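Local coordinates for protein glucoamylase (Thermoanaerobacterium thermosaccharolyticum, PDB 1LF6) that hydrolyses terminal alpha-1,4-linked glucose units from the non-reducing ends of starch-like chains, probably releasing beta-D-glucose, at residues E28-V40 and L321-T334. Sequence-based numbering, arbitrary orientation.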
loop_
_atom_site.group_PDB
_atom_site.type_symbol
_atom_site.label_atom_id
_atom_site.label_comp_id
_atom_site.label_asym_id
_atom_site.label_seq_id
_atom_site.Cartn_x
_atom_site.Cartn_y
_atom_site.Cartn_z
ATOM N N GLU A 28 24.116 -15.826 -1.003
ATOM C CA GLU A 28 23.139 -16.144 0.026
ATOM C C GLU A 28 21.776 -15.532 -0.307
ATOM O O GLU A 28 21.685 -14.619 -1.127
ATOM C CB GLU A 28 23.640 -15.626 1.371
ATOM C CG GLU A 28 22.922 -16.197 2.568
ATOM C CD GLU A 28 23.587 -15.794 3.864
ATOM O OE1 GLU A 28 24.815 -16.000 3.991
ATOM O OE2 GLU A 28 22.885 -15.270 4.754
ATOM N N GLU A 29 20.725 -16.039 0.331
ATOM C CA GLU A 29 19.360 -15.614 0.115
ATOM C C GLU A 29 19.181 -14.260 0.823
ATOM O O GLU A 29 19.968 -13.867 1.667
ATOM C CB GLU A 29 18.376 -16.624 0.692
ATOM C CG GLU A 29 18.283 -17.928 -0.091
ATOM C CD GLU A 29 17.298 -18.908 0.518
ATOM O OE1 GLU A 29 17.101 -19.998 -0.059
ATOM O OE2 GLU A 29 16.718 -18.571 1.574
ATOM N N ASP A 30 18.244 -13.595 0.257
ATOM C CA ASP A 30 18.003 -12.160 0.557
ATOM C C ASP A 30 16.557 -12.048 1.011
ATOM O O ASP A 30 15.793 -13.049 1.048
ATOM C CB ASP A 30 18.355 -11.373 -0.677
ATOM C CG ASP A 30 18.644 -9.922 -0.569
ATOM O OD1 ASP A 30 18.840 -9.293 0.480
ATOM O OD2 ASP A 30 18.787 -9.298 -1.676
ATOM N N THR A 31 16.111 -10.850 1.200
ATOM C CA THR A 31 14.858 -10.464 1.801
ATOM C C THR A 31 14.390 -9.175 1.179
ATOM O O THR A 31 15.251 -8.403 0.690
ATOM C CB THR A 31 15.065 -10.335 3.331
ATOM O OG1 THR A 31 13.861 -10.426 4.055
ATOM C CG2 THR A 31 15.948 -9.207 3.757
ATOM N N TRP A 32 13.149 -8.805 1.338
ATOM C CA TRP A 32 12.735 -7.486 0.805
ATOM C C TRP A 32 13.067 -6.420 1.821
ATOM O O TRP A 32 13.464 -6.675 2.951
ATOM C CB TRP A 32 11.260 -7.531 0.443
ATOM C CG TRP A 32 10.964 -8.444 -0.729
ATOM C CD1 TRP A 32 10.493 -9.729 -0.585
ATOM C CD2 TRP A 32 11.210 -8.233 -2.108
ATOM N NE1 TRP A 32 10.377 -10.303 -1.824
ATOM C CE2 TRP A 32 10.801 -9.411 -2.779
ATOM C CE3 TRP A 32 11.686 -7.151 -2.855
ATOM C CZ2 TRP A 32 10.891 -9.539 -4.159
ATOM C CZ3 TRP A 32 11.760 -7.279 -4.224
ATOM C CH2 TRP A 32 11.367 -8.466 -4.858
ATOM N N ALA A 33 12.828 -5.178 1.425
ATOM C CA ALA A 33 13.054 -4.025 2.292
ATOM C C ALA A 33 11.922 -3.789 3.291
ATOM O O ALA A 33 10.821 -4.320 3.147
ATOM C CB ALA A 33 13.259 -2.768 1.438
ATOM N N SER A 34 12.211 -2.982 4.306
ATOM C CA SER A 34 11.229 -2.646 5.325
ATOM C C SER A 34 9.978 -2.095 4.644
ATOM O O SER A 34 10.071 -1.302 3.699
ATOM C CB SER A 34 11.799 -1.595 6.277
ATOM O OG SER A 34 10.802 -1.117 7.158
ATOM N N ALA A 35 8.812 -2.513 5.131
ATOM C CA ALA A 35 7.540 -2.076 4.568
ATOM C C ALA A 35 7.144 -0.657 4.980
ATOM O O ALA A 35 6.184 -0.098 4.443
ATOM C CB ALA A 35 6.436 -3.062 4.946
ATOM N N GLN A 36 7.863 -0.082 5.940
ATOM C CA GLN A 36 7.598 1.290 6.379
ATOM C C GLN A 36 8.258 2.184 5.330
ATOM O O GLN A 36 9.486 2.212 5.198
ATOM C CB GLN A 36 8.197 1.533 7.774
ATOM C CG GLN A 36 8.470 2.992 8.124
ATOM C CD GLN A 36 7.217 3.871 8.190
ATOM O OE1 GLN A 36 7.326 5.084 8.366
ATOM N NE2 GLN A 36 6.032 3.267 8.051
ATOM N N LYS A 37 7.436 2.905 4.575
ATOM C CA LYS A 37 7.953 3.747 3.512
ATOM C C LYS A 37 7.947 5.238 3.796
ATOM O O LYS A 37 6.992 5.776 4.353
ATOM C CB LYS A 37 7.174 3.477 2.215
ATOM C CG LYS A 37 7.141 2.016 1.798
ATOM C CD LYS A 37 8.540 1.451 1.616
ATOM C CE LYS A 37 8.487 0.023 1.104
ATOM N NZ LYS A 37 9.846 -0.596 1.013
ATOM N N GLN A 38 9.028 5.896 3.390
ATOM C CA GLN A 38 9.174 7.342 3.551
ATOM C C GLN A 38 8.446 8.013 2.402
ATOM O O GLN A 38 8.080 9.186 2.484
ATOM C CB GLN A 38 10.651 7.738 3.501
ATOM C CG GLN A 38 11.438 7.413 4.750
ATOM C CD GLN A 38 12.911 7.690 4.568
ATOM O OE1 GLN A 38 13.571 7.050 3.752
ATOM N NE2 GLN A 38 13.436 8.650 5.318
ATOM N N GLY A 39 8.243 7.258 1.328
ATOM C CA GLY A 39 7.552 7.800 0.175
ATOM C C GLY A 39 7.332 6.781 -0.921
ATOM O O GLY A 39 7.972 5.728 -0.946
ATOM N N VAL A 40 6.405 7.096 -1.817
ATOM C CA VAL A 40 6.094 6.241 -2.948
ATOM C C VAL A 40 5.787 7.168 -4.114
ATOM O O VAL A 40 5.301 8.279 -3.910
ATOM C CB VAL A 40 4.872 5.327 -2.673
ATOM C CG1 VAL A 40 5.146 4.449 -1.461
ATOM C CG2 VAL A 40 3.615 6.171 -2.457
ATOM N N LEU A 321 1.640 -0.498 -1.675
ATOM C CA LEU A 321 2.835 -0.683 -2.482
ATOM C C LEU A 321 4.018 -1.025 -1.578
ATOM O O LEU A 321 5.045 -0.359 -1.607
ATOM C CB LEU A 321 3.132 0.582 -3.299
ATOM C CG LEU A 321 4.103 0.418 -4.476
ATOM C CD1 LEU A 321 3.570 -0.618 -5.464
ATOM C CD2 LEU A 321 4.285 1.759 -5.168
ATOM N N SER A 322 3.855 -2.059 -0.762
ATOM C CA SER A 322 4.913 -2.497 0.131
ATOM C C SER A 322 4.807 -3.993 0.375
ATOM O O SER A 322 3.844 -4.631 -0.043
ATOM C CB SER A 322 4.842 -1.753 1.471
ATOM O OG SER A 322 3.674 -2.087 2.203
ATOM N N ILE A 323 5.809 -4.541 1.049
ATOM C CA ILE A 323 5.851 -5.956 1.381
ATOM C C ILE A 323 6.044 -6.040 2.892
ATOM O O ILE A 323 7.171 -6.148 3.375
ATOM C CB ILE A 323 7.023 -6.644 0.665
ATOM C CG1 ILE A 323 6.864 -6.468 -0.846
ATOM C CG2 ILE A 323 7.084 -8.116 1.051
ATOM C CD1 ILE A 323 8.053 -6.919 -1.647
ATOM N N PRO A 324 4.941 -5.990 3.655
ATOM C CA PRO A 324 4.981 -6.050 5.121
ATOM C C PRO A 324 6.003 -7.010 5.713
ATOM O O PRO A 324 6.136 -8.153 5.275
ATOM C CB PRO A 324 3.539 -6.405 5.502
ATOM C CG PRO A 324 2.988 -7.043 4.264
ATOM C CD PRO A 324 3.566 -6.183 3.175
ATOM N N TRP A 325 6.731 -6.516 6.711
ATOM C CA TRP A 325 7.749 -7.304 7.387
ATOM C C TRP A 325 8.675 -7.951 6.362
ATOM O O TRP A 325 9.169 -9.064 6.565
ATOM C CB TRP A 325 7.073 -8.364 8.261
ATOM C CG TRP A 325 6.115 -7.757 9.246
ATOM C CD1 TRP A 325 6.432 -6.985 10.329
ATOM C CD2 TRP A 325 4.681 -7.818 9.206
ATOM N NE1 TRP A 325 5.289 -6.561 10.960
ATOM C CE2 TRP A 325 4.199 -7.056 10.295
ATOM C CE3 TRP A 325 3.757 -8.442 8.354
ATOM C CZ2 TRP A 325 2.832 -6.900 10.557
ATOM C CZ3 TRP A 325 2.394 -8.286 8.614
ATOM C CH2 TRP A 325 1.947 -7.520 9.708
ATOM N N GLY A 326 8.904 -7.233 5.264
ATOM C CA GLY A 326 9.764 -7.723 4.201
ATOM C C GLY A 326 11.133 -8.140 4.693
ATOM O O GLY A 326 11.748 -9.053 4.139
ATOM N N ASP A 327 11.613 -7.466 5.735
ATOM C CA ASP A 327 12.916 -7.769 6.317
ATOM C C ASP A 327 12.982 -9.246 6.701
ATOM O O ASP A 327 14.037 -9.877 6.607
ATOM C CB ASP A 327 13.147 -6.906 7.560
ATOM C CG ASP A 327 14.483 -7.180 8.223
ATOM O OD1 ASP A 327 14.661 -6.772 9.390
ATOM O OD2 ASP A 327 15.358 -7.798 7.577
ATOM N N GLY A 328 11.847 -9.788 7.133
ATOM C CA GLY A 328 11.790 -11.184 7.524
ATOM C C GLY A 328 11.201 -12.090 6.458
ATOM O O GLY A 328 11.082 -13.299 6.664
ATOM N N GLN A 329 10.828 -11.515 5.318
ATOM C CA GLN A 329 10.258 -12.297 4.226
ATOM C C GLN A 329 11.325 -12.730 3.229
ATOM O O GLN A 329 12.156 -11.922 2.805
ATOM C CB GLN A 329 9.177 -11.499 3.487
ATOM C CG GLN A 329 7.852 -11.390 4.228
ATOM C CD GLN A 329 6.689 -11.124 3.286
ATOM O OE1 GLN A 329 6.448 -11.887 2.346
ATOM N NE2 GLN A 329 5.958 -10.042 3.536
ATOM N N ARG A 330 11.298 -14.006 2.853
ATOM C CA ARG A 330 12.264 -14.525 1.894
ATOM C C ARG A 330 11.984 -13.867 0.544
ATOM O O ARG A 330 10.834 -13.615 0.186
ATOM C CB ARG A 330 12.170 -16.052 1.791
ATOM C CG ARG A 330 13.410 -16.689 1.160
ATOM C CD ARG A 330 13.413 -18.207 1.296
ATOM N NE ARG A 330 12.340 -18.838 0.534
ATOM C CZ ARG A 330 12.130 -20.148 0.485
ATOM N NH1 ARG A 330 12.918 -20.977 1.158
ATOM N NH2 ARG A 330 11.131 -20.635 -0.240
ATOM N N ASP A 331 13.055 -13.597 -0.194
ATOM C CA ASP A 331 12.995 -12.919 -1.487
ATOM C C ASP A 331 12.222 -13.536 -2.656
ATOM O O ASP A 331 12.082 -12.887 -3.693
ATOM C CB ASP A 331 14.422 -12.628 -1.956
ATOM C CG ASP A 331 15.240 -13.897 -2.159
ATOM O OD1 ASP A 331 15.301 -14.738 -1.233
ATOM O OD2 ASP A 331 15.830 -14.051 -3.250
ATOM N N ASP A 332 11.715 -14.758 -2.518
ATOM C CA ASP A 332 11.001 -15.367 -3.639
ATOM C C ASP A 332 9.494 -15.105 -3.684
ATOM O O ASP A 332 8.778 -15.273 -2.692
ATOM C CB ASP A 332 11.293 -16.878 -3.693
ATOM C CG ASP A 332 10.348 -17.697 -2.835
ATOM O OD1 ASP A 332 10.217 -17.404 -1.626
ATOM O OD2 ASP A 332 9.734 -18.643 -3.379
ATOM N N ASN A 333 9.040 -14.682 -4.864
ATOM C CA ASN A 333 7.639 -14.361 -5.150
ATOM C C ASN A 333 6.833 -13.775 -3.992
ATOM O O ASN A 333 6.173 -14.506 -3.249
ATOM C CB ASN A 333 6.910 -15.596 -5.689
ATOM C CG ASN A 333 5.561 -15.252 -6.296
ATOM O OD1 ASN A 333 5.479 -14.480 -7.254
ATOM N ND2 ASN A 333 4.492 -15.822 -5.740
ATOM N N THR A 334 6.876 -12.452 -3.849
ATOM C CA THR A 334 6.126 -11.785 -2.790
ATOM C C THR A 334 5.328 -10.591 -3.314
ATOM O O THR A 334 5.838 -9.766 -4.076
ATOM C CB THR A 334 7.051 -11.292 -1.658
ATOM O OG1 THR A 334 7.917 -12.357 -1.236
ATOM C CG2 THR A 334 6.212 -10.837 -0.471
HETATM O O HOH W 1 8.353 -3.507 1.521
#
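Trp32 lays its indole against the tip of Ile323, whose CD1 sits over one ring face, 3.6 Å from the centroid of the five-membered ring and 20° off its normal: a CH-pi contact. The ring is swung there with CG anti to its own carbonyl carbon (chi1 -67°). Thr334 lies near the pyrrole nitrogen, its CB 3.5 Å from Trp32 NE1, while the benzene part reaches the backbone of Asp331, with Trp32 CZ2 3.6 Å from Asp331 O. Replacing the tryptophan with alanine would probably strip Ile323 CD1 of its ring partner and open a gap where the indole now lies against Ile323 and Thr334. This is a domain junction in a family 15 glucoamylase: a segment of the N-terminal beta-sandwich domain grips a loop of the (alpha/alpha) barrel, and Glu61 of strand 58-63 also touches Trp32 and Ile323. That loop bears Trp325, probably substrate-binding, whose CB is directed away from segment 28-40 and whose NE1 is hydrogen-bonded to Glu583. Beyond the indole, Asp331 N donates to Asp30 O (3.1 Å), and Asp331 OD1 takes a weak bond from Asp30 N (3.5 Å). Ala35 CB presses on Pro324 CA (3.3 Å), and a water accepts from Ile323 N (2.8 Å).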